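Local coordinates for protein precorrin-6y methyltransferase/putative decarboxylase (Methanothermobacter thermautotrophicus, PDB 1L3I) that probably methylates C-15 of cobalt-precorrin-6B with S-adenosyl-L-methionine and then decarboxylates C-12, giving cobalt-precorrin-7 in anaerobic cobalamin biosynthesis, at residues G15-A18 and M19-C23; R22-I25 and M26-E30; Q114-L117 and R118-D122. All blocks are in the same frame, centred on the assembly; numbering follows the deposited sequence.

Contact 1 (G15-A18 and M19-C23); sequences GPTA and MEVRC. With SAH (S-adenosyl-L-homocysteine), chain G.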
ATOM      1  N   GLY A  15     -12.735 -16.650  -3.940  1.00 28.21           N
ATOM      2  CA  GLY A  15     -12.511 -16.710  -2.510  1.00 30.96           C
ATOM      3  C   GLY A  15     -11.532 -17.790  -2.137  1.00 33.09           C
ATOM      4  O   GLY A  15     -10.982 -18.448  -3.006  1.00 38.46           O
ATOM      5  N   PRO A  16     -11.247 -17.984  -0.833  1.00 34.58           N
ATOM      6  CA  PRO A  16     -11.889 -17.230   0.252  1.00 31.49           C
ATOM      7  C   PRO A  16     -11.295 -15.831   0.328  1.00 31.79           C
ATOM      8  O   PRO A  16     -10.244 -15.564  -0.230  1.00 30.49           O
ATOM      9  CB  PRO A  16     -11.498 -18.047   1.480  1.00 35.08           C
ATOM     10  CG  PRO A  16     -10.110 -18.514   1.130  1.00 34.95           C
ATOM     11  CD  PRO A  16     -10.284 -18.959  -0.319  1.00 34.45           C
ATOM     12  N   THR A  17     -12.026 -14.933   0.971  1.00 33.77           N
ATOM     13  CA  THR A  17     -11.568 -13.562   1.155  1.00 33.11           C
ATOM     14  C   THR A  17     -10.307 -13.630   2.031  1.00 30.45           C
ATOM     15  O   THR A  17     -10.217 -14.465   2.934  1.00 28.23           O
ATOM     16  CB  THR A  17     -12.657 -12.690   1.820  1.00 31.08           C
ATOM     17  OG1 THR A  17     -13.758 -12.549   0.916  1.00 32.71           O
ATOM     18  CG2 THR A  17     -12.126 -11.309   2.181  1.00 27.90           C
ATOM     19  N   ALA A  18      -9.312 -12.826   1.670  1.00 30.40           N
ATOM     20  CA  ALA A  18      -8.045 -12.729   2.380  1.00 28.72           C
ATOM     21  C   ALA A  18      -8.245 -12.792   3.892  1.00 32.81           C
ATOM     22  O   ALA A  18      -8.995 -11.982   4.453  1.00 36.81           O
ATOM     23  CB  ALA A  18      -7.362 -11.418   2.008  1.00 27.39           C
HETATM   24  N   MSE A  19      -7.537 -13.702   4.560  1.00 28.69           N
HETATM   25  CA  MSE A  19      -7.633 -13.864   6.014  1.00 26.53           C
HETATM   26  C   MSE A  19      -7.570 -12.546   6.778  1.00 25.78           C
HETATM   27  O   MSE A  19      -8.400 -12.303   7.633  1.00 32.01           O
HETATM   28  CB  MSE A  19      -6.545 -14.819   6.531  1.00 29.30           C
HETATM   29  CG  MSE A  19      -6.635 -15.170   8.021  1.00 33.78           C
HETATM   30 SE   MSE A  19      -5.710 -13.902   9.202  1.00 40.23          SE
HETATM   31  CE  MSE A  19      -7.070 -13.258  10.268  1.00 49.53           C
ATOM     32  N   GLU A  20      -6.624 -11.682   6.423  1.00 22.17           N
ATOM     33  CA  GLU A  20      -6.476 -10.409   7.120  1.00 20.60           C
ATOM     34  C   GLU A  20      -7.713  -9.546   6.933  1.00 23.44           C
ATOM     35  O   GLU A  20      -8.064  -8.779   7.814  1.00 24.74           O
ATOM     36  CB  GLU A  20      -5.213  -9.669   6.653  1.00 24.17           C
ATOM     37  CG  GLU A  20      -3.896 -10.446   6.817  1.00 22.63           C
ATOM     38  CD  GLU A  20      -3.603 -11.454   5.689  1.00 23.88           C
ATOM     39  OE1 GLU A  20      -4.350 -11.540   4.690  1.00 25.68           O
ATOM     40  OE2 GLU A  20      -2.588 -12.150   5.792  1.00 25.18           O
ATOM     41  N   VAL A  21      -8.405  -9.707   5.807  1.00 23.10           N
ATOM     42  CA  VAL A  21      -9.612  -8.948   5.542  1.00 23.49           C
ATOM     43  C   VAL A  21     -10.754  -9.572   6.334  1.00 25.43           C
ATOM     44  O   VAL A  21     -11.533  -8.869   6.972  1.00 30.43           O
ATOM     45  CB  VAL A  21      -9.937  -8.892   4.045  1.00 25.14           C
ATOM     46  CG1 VAL A  21     -11.316  -8.279   3.809  1.00 23.03           C
ATOM     47  CG2 VAL A  21      -8.874  -8.074   3.328  1.00 24.77           C
ATOM     48  N   ARG A  22     -10.825 -10.897   6.339  1.00 26.40           N
ATOM     49  CA  ARG A  22     -11.868 -11.599   7.095  1.00 26.76           C
ATOM     50  C   ARG A  22     -11.721 -11.288   8.594  1.00 30.32           C
ATOM     51  O   ARG A  22     -12.706 -11.147   9.318  1.00 33.39           O
ATOM     52  CB  ARG A  22     -11.791 -13.103   6.848  1.00 21.04           C
ATOM     53  CG  ARG A  22     -12.151 -13.494   5.440  1.00 25.85           C
ATOM     54  CD  ARG A  22     -12.244 -14.994   5.267  1.00 29.75           C
ATOM     55  NE  ARG A  22     -10.941 -15.644   5.341  1.00 30.97           N
ATOM     56  CZ  ARG A  22     -10.596 -16.534   6.270  1.00 32.57           C
ATOM     57  NH1 ARG A  22     -11.441 -16.896   7.223  1.00 35.39           N
ATOM     58  NH2 ARG A  22      -9.375 -17.049   6.269  1.00 32.17           N
ATOM     59  N   CYS A  23     -10.480 -11.120   9.035  1.00 27.79           N
ATOM     60  CA  CYS A  23     -10.183 -10.799  10.421  1.00 25.05           C
ATOM     61  C   CYS A  23     -10.805  -9.450  10.760  1.00 24.40           C
ATOM     62  O   CYS A  23     -11.528  -9.323  11.752  1.00 25.26           O
ATOM     63  CB  CYS A  23      -8.670 -10.748  10.607  1.00 23.97           C
ATOM     64  SG  CYS A  23      -8.067 -10.353  12.260  1.00 28.81           S
TER
HETATM   65  N   SAH G 801     -16.445 -13.708   0.742  1.00 24.40           N
HETATM   66  CA  SAH G 801     -16.425 -15.036   0.118  1.00 25.22           C
HETATM   67  CB  SAH G 801     -16.262 -14.939  -1.423  1.00 26.46           C
HETATM   68  CG  SAH G 801     -17.419 -14.161  -2.109  1.00 32.28           C
HETATM   69  SD  SAH G 801     -17.345 -14.021  -3.899  1.00 30.67           S
HETATM   70  C   SAH G 801     -15.289 -15.845   0.727  1.00 23.12           C
HETATM   71  O   SAH G 801     -14.612 -15.295   1.613  1.00 22.92           O
HETATM   72  OXT SAH G 801     -15.105 -17.014   0.331  1.00 26.17           O
HETATM   73  C5' SAH G 801     -18.834 -13.123  -4.262  1.00 27.48           C
HETATM   74  C4' SAH G 801     -20.029 -14.001  -4.384  1.00 28.12           C
HETATM   75  O4' SAH G 801     -21.106 -13.101  -4.705  1.00 32.86           O
HETATM   76  C3' SAH G 801     -19.993 -15.101  -5.558  1.00 23.07           C
HETATM   77  O3' SAH G 801     -20.017 -16.516  -5.182  1.00 26.90           O
HETATM   78  C2' SAH G 801     -21.202 -14.626  -6.396  1.00 26.30           C
HETATM   79  O2' SAH G 801     -21.900 -15.605  -7.182  1.00 23.62           O
HETATM   80  C1' SAH G 801     -22.035 -13.928  -5.346  1.00 29.49           C
HETATM   81  N9  SAH G 801     -23.056 -12.971  -5.752  1.00 31.13           N
HETATM   82  C8  SAH G 801     -22.877 -11.791  -6.515  1.00 34.09           C
HETATM   83  N7  SAH G 801     -24.000 -11.161  -6.678  1.00 29.89           N
HETATM   84  C5  SAH G 801     -24.975 -11.942  -6.016  1.00 30.85           C
HETATM   85  C6  SAH G 801     -26.362 -11.805  -5.829  1.00 29.82           C
HETATM   86  N6  SAH G 801     -27.045 -10.767  -6.323  1.00 27.66           N
HETATM   87  N1  SAH G 801     -27.038 -12.750  -5.117  1.00 35.54           N
HETATM   88  C2  SAH G 801     -26.346 -13.773  -4.631  1.00 32.29           C
HETATM   89  N3  SAH G 801     -25.051 -14.012  -4.737  1.00 30.84           N
HETATM   90  C4  SAH G 801     -24.407 -13.060  -5.443  1.00 25.36           C
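Arg22 reaches back along its own helix to the loop that precedes it, where NE gives a hydrogen bond to the carbonyl O of Thr17 at 2.8 Å. The acceptor lies in the guanidinium plane, but the hydrogen bond is bent, with an N-H...O angle of 137°. The chain gets there by a bend at chi3 (-70°). NH1 goes on to a salt bridge with Glu50 and NH2 to one with Asp4, and NH2 also bonds the carbonyl O of Ile2, so every nitrogen of this buried head group is used. Ala18 is the N-cap residue of helix 19-29: its carbonyl O accepts the N-H of Arg22 at 2.8 Å, nearly in line, and weakly that of Val21, while the N-H of Met19 (selenomethionine) is met by the carboxylate of Asp4.

Gly15, Pro16 and Thr17 line part of the S-adenosyl-L-homocysteine pocket of this Rossmann-like methyltransferase. Thr17 N donates to the ligand carboxylate atom O at 2.7 Å, nearly straight, and Thr17 OG1 accepts from the ligand amino N at 2.9 Å. One threonine thereby grips both the amino group and one carboxylate oxygen. Gly15 suits its place because a CB would run into OXT and, at these backbone angles, into the preceding carbonyl O. With OG1 beside its backbone N (chi1 -67°), Thr17 sends CG2 against Val21 CG1 at 3.5 Å.

Contact 2 (R22-I25 and M26-E30); sequences RCLI and MCLAE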
ATOM      1  N   ARG A  22     -10.825 -10.897   6.339  1.00 26.40           N
ATOM      2  CA  ARG A  22     -11.868 -11.599   7.095  1.00 26.76           C
ATOM      3  C   ARG A  22     -11.721 -11.288   8.594  1.00 30.32           C
ATOM      4  O   ARG A  22     -12.706 -11.147   9.318  1.00 33.39           O
ATOM      5  CB  ARG A  22     -11.791 -13.103   6.848  1.00 21.04           C
ATOM      6  CG  ARG A  22     -12.151 -13.494   5.440  1.00 25.85           C
ATOM      7  CD  ARG A  22     -12.244 -14.994   5.267  1.00 29.75           C
ATOM      8  NE  ARG A  22     -10.941 -15.644   5.341  1.00 30.97           N
ATOM      9  CZ  ARG A  22     -10.596 -16.534   6.270  1.00 32.57           C
ATOM     10  NH1 ARG A  22     -11.441 -16.896   7.223  1.00 35.39           N
ATOM     11  NH2 ARG A  22      -9.375 -17.049   6.269  1.00 32.17           N
ATOM     12  N   CYS A  23     -10.480 -11.120   9.035  1.00 27.79           N
ATOM     13  CA  CYS A  23     -10.183 -10.799  10.421  1.00 25.05           C
ATOM     14  C   CYS A  23     -10.805  -9.450  10.760  1.00 24.40           C
ATOM     15  O   CYS A  23     -11.528  -9.323  11.752  1.00 25.26           O
ATOM     16  CB  CYS A  23      -8.670 -10.748  10.607  1.00 23.97           C
ATOM     17  SG  CYS A  23      -8.067 -10.353  12.260  1.00 28.81           S
ATOM     18  N   LEU A  24     -10.579  -8.463   9.898  1.00 22.58           N
ATOM     19  CA  LEU A  24     -11.110  -7.119  10.103  1.00 23.10           C
ATOM     20  C   LEU A  24     -12.630  -7.109   9.990  1.00 26.72           C
ATOM     21  O   LEU A  24     -13.298  -6.403  10.747  1.00 29.39           O
ATOM     22  CB  LEU A  24     -10.463  -6.112   9.139  1.00 24.40           C
ATOM     23  CG  LEU A  24     -10.817  -4.633   9.304  1.00 21.16           C
ATOM     24  CD1 LEU A  24     -10.633  -4.161  10.735  1.00 22.30           C
ATOM     25  CD2 LEU A  24      -9.972  -3.817   8.376  1.00 23.39           C
ATOM     26  N   ILE A  25     -13.181  -7.898   9.067  1.00 26.03           N
ATOM     27  CA  ILE A  25     -14.640  -7.966   8.917  1.00 26.54           C
ATOM     28  C   ILE A  25     -15.239  -8.403  10.260  1.00 29.23           C
ATOM     29  O   ILE A  25     -16.249  -7.853  10.708  1.00 29.32           O
ATOM     30  CB  ILE A  25     -15.073  -8.955   7.813  1.00 26.85           C
ATOM     31  CG1 ILE A  25     -14.610  -8.455   6.436  1.00 22.98           C
ATOM     32  CG2 ILE A  25     -16.590  -9.152   7.850  1.00 24.43           C
ATOM     33  CD1 ILE A  25     -14.960  -9.380   5.299  1.00 22.05           C
HETATM   34  N   MSE A  26     -14.596  -9.375  10.910  1.00 29.62           N
HETATM   35  CA  MSE A  26     -15.067  -9.870  12.200  1.00 30.80           C
HETATM   36  C   MSE A  26     -14.931  -8.803  13.303  1.00 33.92           C
HETATM   37  O   MSE A  26     -15.806  -8.692  14.165  1.00 35.30           O
HETATM   38  CB  MSE A  26     -14.336 -11.159  12.600  1.00 28.40           C
HETATM   39  CG  MSE A  26     -14.614 -12.348  11.675  1.00 32.18           C
HETATM   40 SE   MSE A  26     -16.541 -12.751  11.366  1.00 41.96          SE
HETATM   41  CE  MSE A  26     -16.824 -13.860  12.879  1.00 48.96           C
ATOM     42  N   CYS A  27     -13.847  -8.019  13.261  1.00 30.08           N
ATOM     43  CA  CYS A  27     -13.632  -6.963  14.255  1.00 31.71           C
ATOM     44  C   CYS A  27     -14.701  -5.891  14.138  1.00 33.48           C
ATOM     45  O   CYS A  27     -15.193  -5.376  15.145  1.00 35.38           O
ATOM     46  CB  CYS A  27     -12.247  -6.336  14.107  1.00 27.53           C
ATOM     47  SG  CYS A  27     -10.943  -7.397  14.795  1.00 32.93           S
ATOM     48  N   LEU A  28     -15.048  -5.575  12.894  1.00 33.75           N
ATOM     49  CA  LEU A  28     -16.066  -4.577  12.596  1.00 32.76           C
ATOM     50  C   LEU A  28     -17.473  -5.118  12.868  1.00 35.15           C
ATOM     51  O   LEU A  28     -18.356  -4.377  13.322  1.00 35.39           O
ATOM     52  CB  LEU A  28     -15.940  -4.122  11.133  1.00 30.45           C
ATOM     53  CG  LEU A  28     -14.667  -3.371  10.735  1.00 30.05           C
ATOM     54  CD1 LEU A  28     -14.595  -3.186   9.226  1.00 25.42           C
ATOM     55  CD2 LEU A  28     -14.595  -2.015  11.446  1.00 26.54           C
ATOM     56  N   ALA A  29     -17.676  -6.409  12.598  1.00 34.75           N
ATOM     57  CA  ALA A  29     -18.968  -7.049  12.805  1.00 34.76           C
ATOM     58  C   ALA A  29     -19.293  -7.277  14.290  1.00 37.84           C
ATOM     59  O   ALA A  29     -20.456  -7.215  14.677  1.00 37.18           O
ATOM     60  CB  ALA A  29     -19.036  -8.365  12.024  1.00 31.30           C
ATOM     61  N   GLU A  30     -18.269  -7.549  15.104  1.00 39.17           N
ATOM     62  CA  GLU A  30     -18.450  -7.803  16.534  1.00 41.27           C
ATOM     63  C   GLU A  30     -19.516  -8.881  16.728  1.00 41.91           C
ATOM     64  O   GLU A  30     -20.576  -8.631  17.314  1.00 41.56           O
ATOM     65  CB  GLU A  30     -18.885  -6.528  17.253  1.00 47.21           C
ATOM     66  CG  GLU A  30     -18.031  -5.319  16.944  1.00 55.35           C
ATOM     67  CD  GLU A  30     -18.568  -4.065  17.601  1.00 63.35           C
ATOM     68  OE1 GLU A  30     -19.562  -3.498  17.079  1.00 62.35           O
ATOM     69  OE2 GLU A  30     -18.005  -3.662  18.650  1.00 68.80           O
TER
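Ile25 and Ala29 meet one turn apart: the carbonyl O of Ile25 accepts the N-H of Ala29 at 2.8 Å and has the small methyl CB of Ala29 only 3.1 Å away. Ile25 occupies the face toward the Rossmann-like core, its branches packing on Val47 and Thr133. Met26, a selenomethionine, bends at chi2 and chi3, with CG 3.3 Å from the carbonyl O of Arg22; its flexible chain follows the surface of helix 46-52 at Glu50 and Leu51.

All these residues belong to helix 19-29, whose regular i to i+4 bonds run on from Arg22 to Ala29. Leu24 and Leu28 meet through their branches, CG of Leu24 standing 4.0 Å from CD1 of Leu28. Although the CB of Leu24 points away from the following turn, CG anti to the backbone N (chi1 -175°) carries the branched end, CG and its methyls, back toward it. The carbonyl O of Leu24 accepts the N-H of Leu28 at 2.9 Å. The branched ends fill a surface that packs on Leu181 of strand 170-183. Cys23 and Cys27 project toward a second copy of the protein, forming reciprocal disulfides with Cys27 and Cys23 of that subunit.

Contact 3 (Q114-L117 and R118-D122); sequences QEIL and RIIKD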
ATOM      1  N   GLN A 114     -27.386  -1.632  -4.661  1.00 41.59           N
ATOM      2  CA  GLN A 114     -28.357  -0.670  -4.154  1.00 44.34           C
ATOM      3  C   GLN A 114     -29.611  -1.346  -3.606  1.00 41.98           C
ATOM      4  O   GLN A 114     -30.054  -1.044  -2.496  1.00 45.13           O
ATOM      5  CB  GLN A 114     -28.720   0.292  -5.271  1.00 49.60           C
ATOM      6  CG  GLN A 114     -29.620   1.418  -4.855  1.00 63.11           C
ATOM      7  CD  GLN A 114     -29.891   2.350  -6.007  1.00 69.16           C
ATOM      8  OE1 GLN A 114     -30.640   2.012  -6.937  1.00 73.26           O
ATOM      9  NE2 GLN A 114     -29.270   3.526  -5.970  1.00 71.11           N
ATOM     10  N   GLU A 115     -30.155  -2.277  -4.382  1.00 43.85           N
ATOM     11  CA  GLU A 115     -31.361  -3.018  -4.008  1.00 41.37           C
ATOM     12  C   GLU A 115     -31.116  -3.844  -2.749  1.00 39.61           C
ATOM     13  O   GLU A 115     -31.928  -3.830  -1.819  1.00 40.49           O
ATOM     14  CB  GLU A 115     -31.758  -3.940  -5.161  1.00 40.42           C
ATOM     15  CG  GLU A 115     -33.048  -4.694  -4.972  1.00 45.54           C
ATOM     16  CD  GLU A 115     -33.384  -5.588  -6.160  1.00 52.75           C
ATOM     17  OE1 GLU A 115     -32.615  -5.596  -7.156  1.00 53.56           O
ATOM     18  OE2 GLU A 115     -34.428  -6.285  -6.097  1.00 56.08           O
ATOM     19  N   ILE A 116     -30.003  -4.584  -2.760  1.00 38.36           N
ATOM     20  CA  ILE A 116     -29.561  -5.451  -1.673  1.00 28.64           C
ATOM     21  C   ILE A 116     -29.435  -4.643  -0.394  1.00 27.22           C
ATOM     22  O   ILE A 116     -29.910  -5.072   0.655  1.00 29.40           O
ATOM     23  CB  ILE A 116     -28.185  -6.086  -2.015  1.00 28.18           C
ATOM     24  CG1 ILE A 116     -28.343  -7.116  -3.129  1.00 32.49           C
ATOM     25  CG2 ILE A 116     -27.538  -6.733  -0.786  1.00 34.33           C
ATOM     26  CD1 ILE A 116     -27.012  -7.642  -3.633  1.00 31.11           C
ATOM     27  N   LEU A 117     -28.826  -3.463  -0.486  1.00 26.43           N
ATOM     28  CA  LEU A 117     -28.660  -2.616   0.695  1.00 32.24           C
ATOM     29  C   LEU A 117     -29.985  -2.072   1.239  1.00 36.27           C
ATOM     30  O   LEU A 117     -30.251  -2.192   2.434  1.00 36.76           O
ATOM     31  CB  LEU A 117     -27.675  -1.474   0.423  1.00 30.04           C
ATOM     32  CG  LEU A 117     -26.196  -1.835   0.335  1.00 28.01           C
ATOM     33  CD1 LEU A 117     -25.439  -0.552   0.084  1.00 22.50           C
ATOM     34  CD2 LEU A 117     -25.703  -2.534   1.601  1.00 23.06           C
ATOM     35  N   ARG A 118     -30.827  -1.518   0.363  1.00 40.08           N
ATOM     36  CA  ARG A 118     -32.131  -0.986   0.764  1.00 38.77           C
ATOM     37  C   ARG A 118     -32.898  -2.042   1.540  1.00 35.28           C
ATOM     38  O   ARG A 118     -33.499  -1.733   2.556  1.00 38.95           O
ATOM     39  CB  ARG A 118     -32.966  -0.597  -0.446  1.00 44.31           C
ATOM     40  CG  ARG A 118     -32.652   0.751  -1.049  1.00 48.22           C
ATOM     41  CD  ARG A 118     -33.630   1.009  -2.168  1.00 48.01           C
ATOM     42  NE  ARG A 118     -33.319   2.179  -2.962  1.00 51.14           N
ATOM     43  CZ  ARG A 118     -33.258   2.181  -4.290  1.00 59.40           C
ATOM     44  NH1 ARG A 118     -33.472   1.058  -4.979  1.00 57.18           N
ATOM     45  NH2 ARG A 118     -33.031   3.320  -4.953  1.00 60.20           N
ATOM     46  N   ILE A 119     -32.890  -3.274   1.031  1.00 33.80           N
ATOM     47  CA  ILE A 119     -33.557  -4.405   1.686  1.00 32.97           C
ATOM     48  C   ILE A 119     -32.897  -4.702   3.030  1.00 36.00           C
ATOM     49  O   ILE A 119     -33.589  -4.912   4.018  1.00 41.08           O
ATOM     50  CB  ILE A 119     -33.535  -5.699   0.802  1.00 30.49           C
ATOM     51  CG1 ILE A 119     -34.321  -5.480  -0.499  1.00 29.89           C
ATOM     52  CG2 ILE A 119     -34.048  -6.906   1.578  1.00 26.01           C
ATOM     53  CD1 ILE A 119     -34.153  -6.594  -1.524  1.00 27.48           C
ATOM     54  N   ILE A 120     -31.565  -4.757   3.069  1.00 36.72           N
ATOM     55  CA  ILE A 120     -30.876  -5.030   4.335  1.00 35.90           C
ATOM     56  C   ILE A 120     -31.279  -3.963   5.357  1.00 37.37           C
ATOM     57  O   ILE A 120     -31.455  -4.265   6.524  1.00 36.51           O
ATOM     58  CB  ILE A 120     -29.312  -5.075   4.195  1.00 35.81           C
ATOM     59  CG1 ILE A 120     -28.865  -6.355   3.472  1.00 29.46           C
ATOM     60  CG2 ILE A 120     -28.656  -5.014   5.576  1.00 31.76           C
ATOM     61  CD1 ILE A 120     -27.373  -6.436   3.207  1.00 26.79           C
ATOM     62  N   LYS A 121     -31.439  -2.720   4.916  1.00 42.09           N
ATOM     63  CA  LYS A 121     -31.843  -1.677   5.851  1.00 45.35           C
ATOM     64  C   LYS A 121     -33.198  -2.080   6.445  1.00 47.64           C
ATOM     65  O   LYS A 121     -33.299  -2.207   7.654  1.00 47.52           O
ATOM     66  CB  LYS A 121     -31.940  -0.296   5.197  1.00 44.23           C
ATOM     67  CG  LYS A 121     -32.259   0.786   6.201  1.00 44.23           C
ATOM     68  CD  LYS A 121     -32.669   2.072   5.529  1.00 51.69           C
ATOM     69  CE  LYS A 121     -33.137   3.091   6.582  1.00 52.59           C
ATOM     70  NZ  LYS A 121     -33.443   4.434   5.967  1.00 55.82           N
ATOM     71  N   ASP A 122     -34.180  -2.405   5.588  1.00 48.95           N
ATOM     72  CA  ASP A 122     -35.553  -2.814   5.996  1.00 48.56           C
ATOM     73  C   ASP A 122     -35.652  -3.972   7.012  1.00 47.83           C
ATOM     74  O   ASP A 122     -36.714  -4.175   7.614  1.00 47.51           O
ATOM     75  CB  ASP A 122     -36.420  -3.242   4.787  1.00 48.28           C
ATOM     76  CG  ASP A 122     -36.819  -2.086   3.860  1.00 47.07           C
ATOM     77  OD1 ASP A 122     -36.241  -0.988   3.852  1.00 52.17           O
ATOM     78  OD2 ASP A 122     -37.725  -2.316   3.049  1.00 53.69           O
TER
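Gln114 and Arg118 lie side by side and point the same way, one helical turn apart. Gln114 is extended, with CG anti to the backbone N (chi1 -175°), and its CG sits 3.7 Å above the centre of the Arg118 guanidinium plane. The amide follows over the same group, CD 3.5 Å from NH2, and its plane is turned 35° from that of the guanidinium. Arg118 differs in its first torsion, with CG beside the backbone N and anti to the carbonyl carbon, then runs straight to NE, its aliphatic part passing the Gln114 carbonyl O. Long, polar-tipped chains suit this outer face of the helix.

One residue along, Glu115 CG lies 4.1 Å from Ile119 CD1, its methylene giving an apolar contact. Ile116 and Ile120 repeat the pattern inside, CG2 of the first 4.0 Å from CD1 of the second.

Helix 113-122 packs its apolar side on the parallel part of the mixed sheet of the Rossmann-like fold, Ile120 on strand 101-106 and Leu117 on strand 128-134; Gln114 and Leu117 meet helix 137-149, and Ile119 and Ile116 meet helix 91-95, where Ile116 touches Ala91, an S-adenosyl-L-methionine-binding residue, about 4 Å from the bound S-adenosyl-L-homocysteine.

From the N terminus, contact 1 comes first, turning the loop at 15-18 into helix 19-29; contact 2 continues along that helix to its end. Neither nests in the other: they overlap in sequence at Arg22 and Cys23, and their centres are about 10 Å apart. Together they join the ligand-binding loop and the long strands 155-167 and 170-183 to the second subunit. Contact 3 follows in series, much later in the chain, on helix 113-122, with no touch to the others; its centre is about 24 Å from that of contact 1, across the chain's centre. Each closes only a turn or a helix start. Contacts 1 and 3 approach the ligand from different parts of the chain, through Thr17 and Ile116.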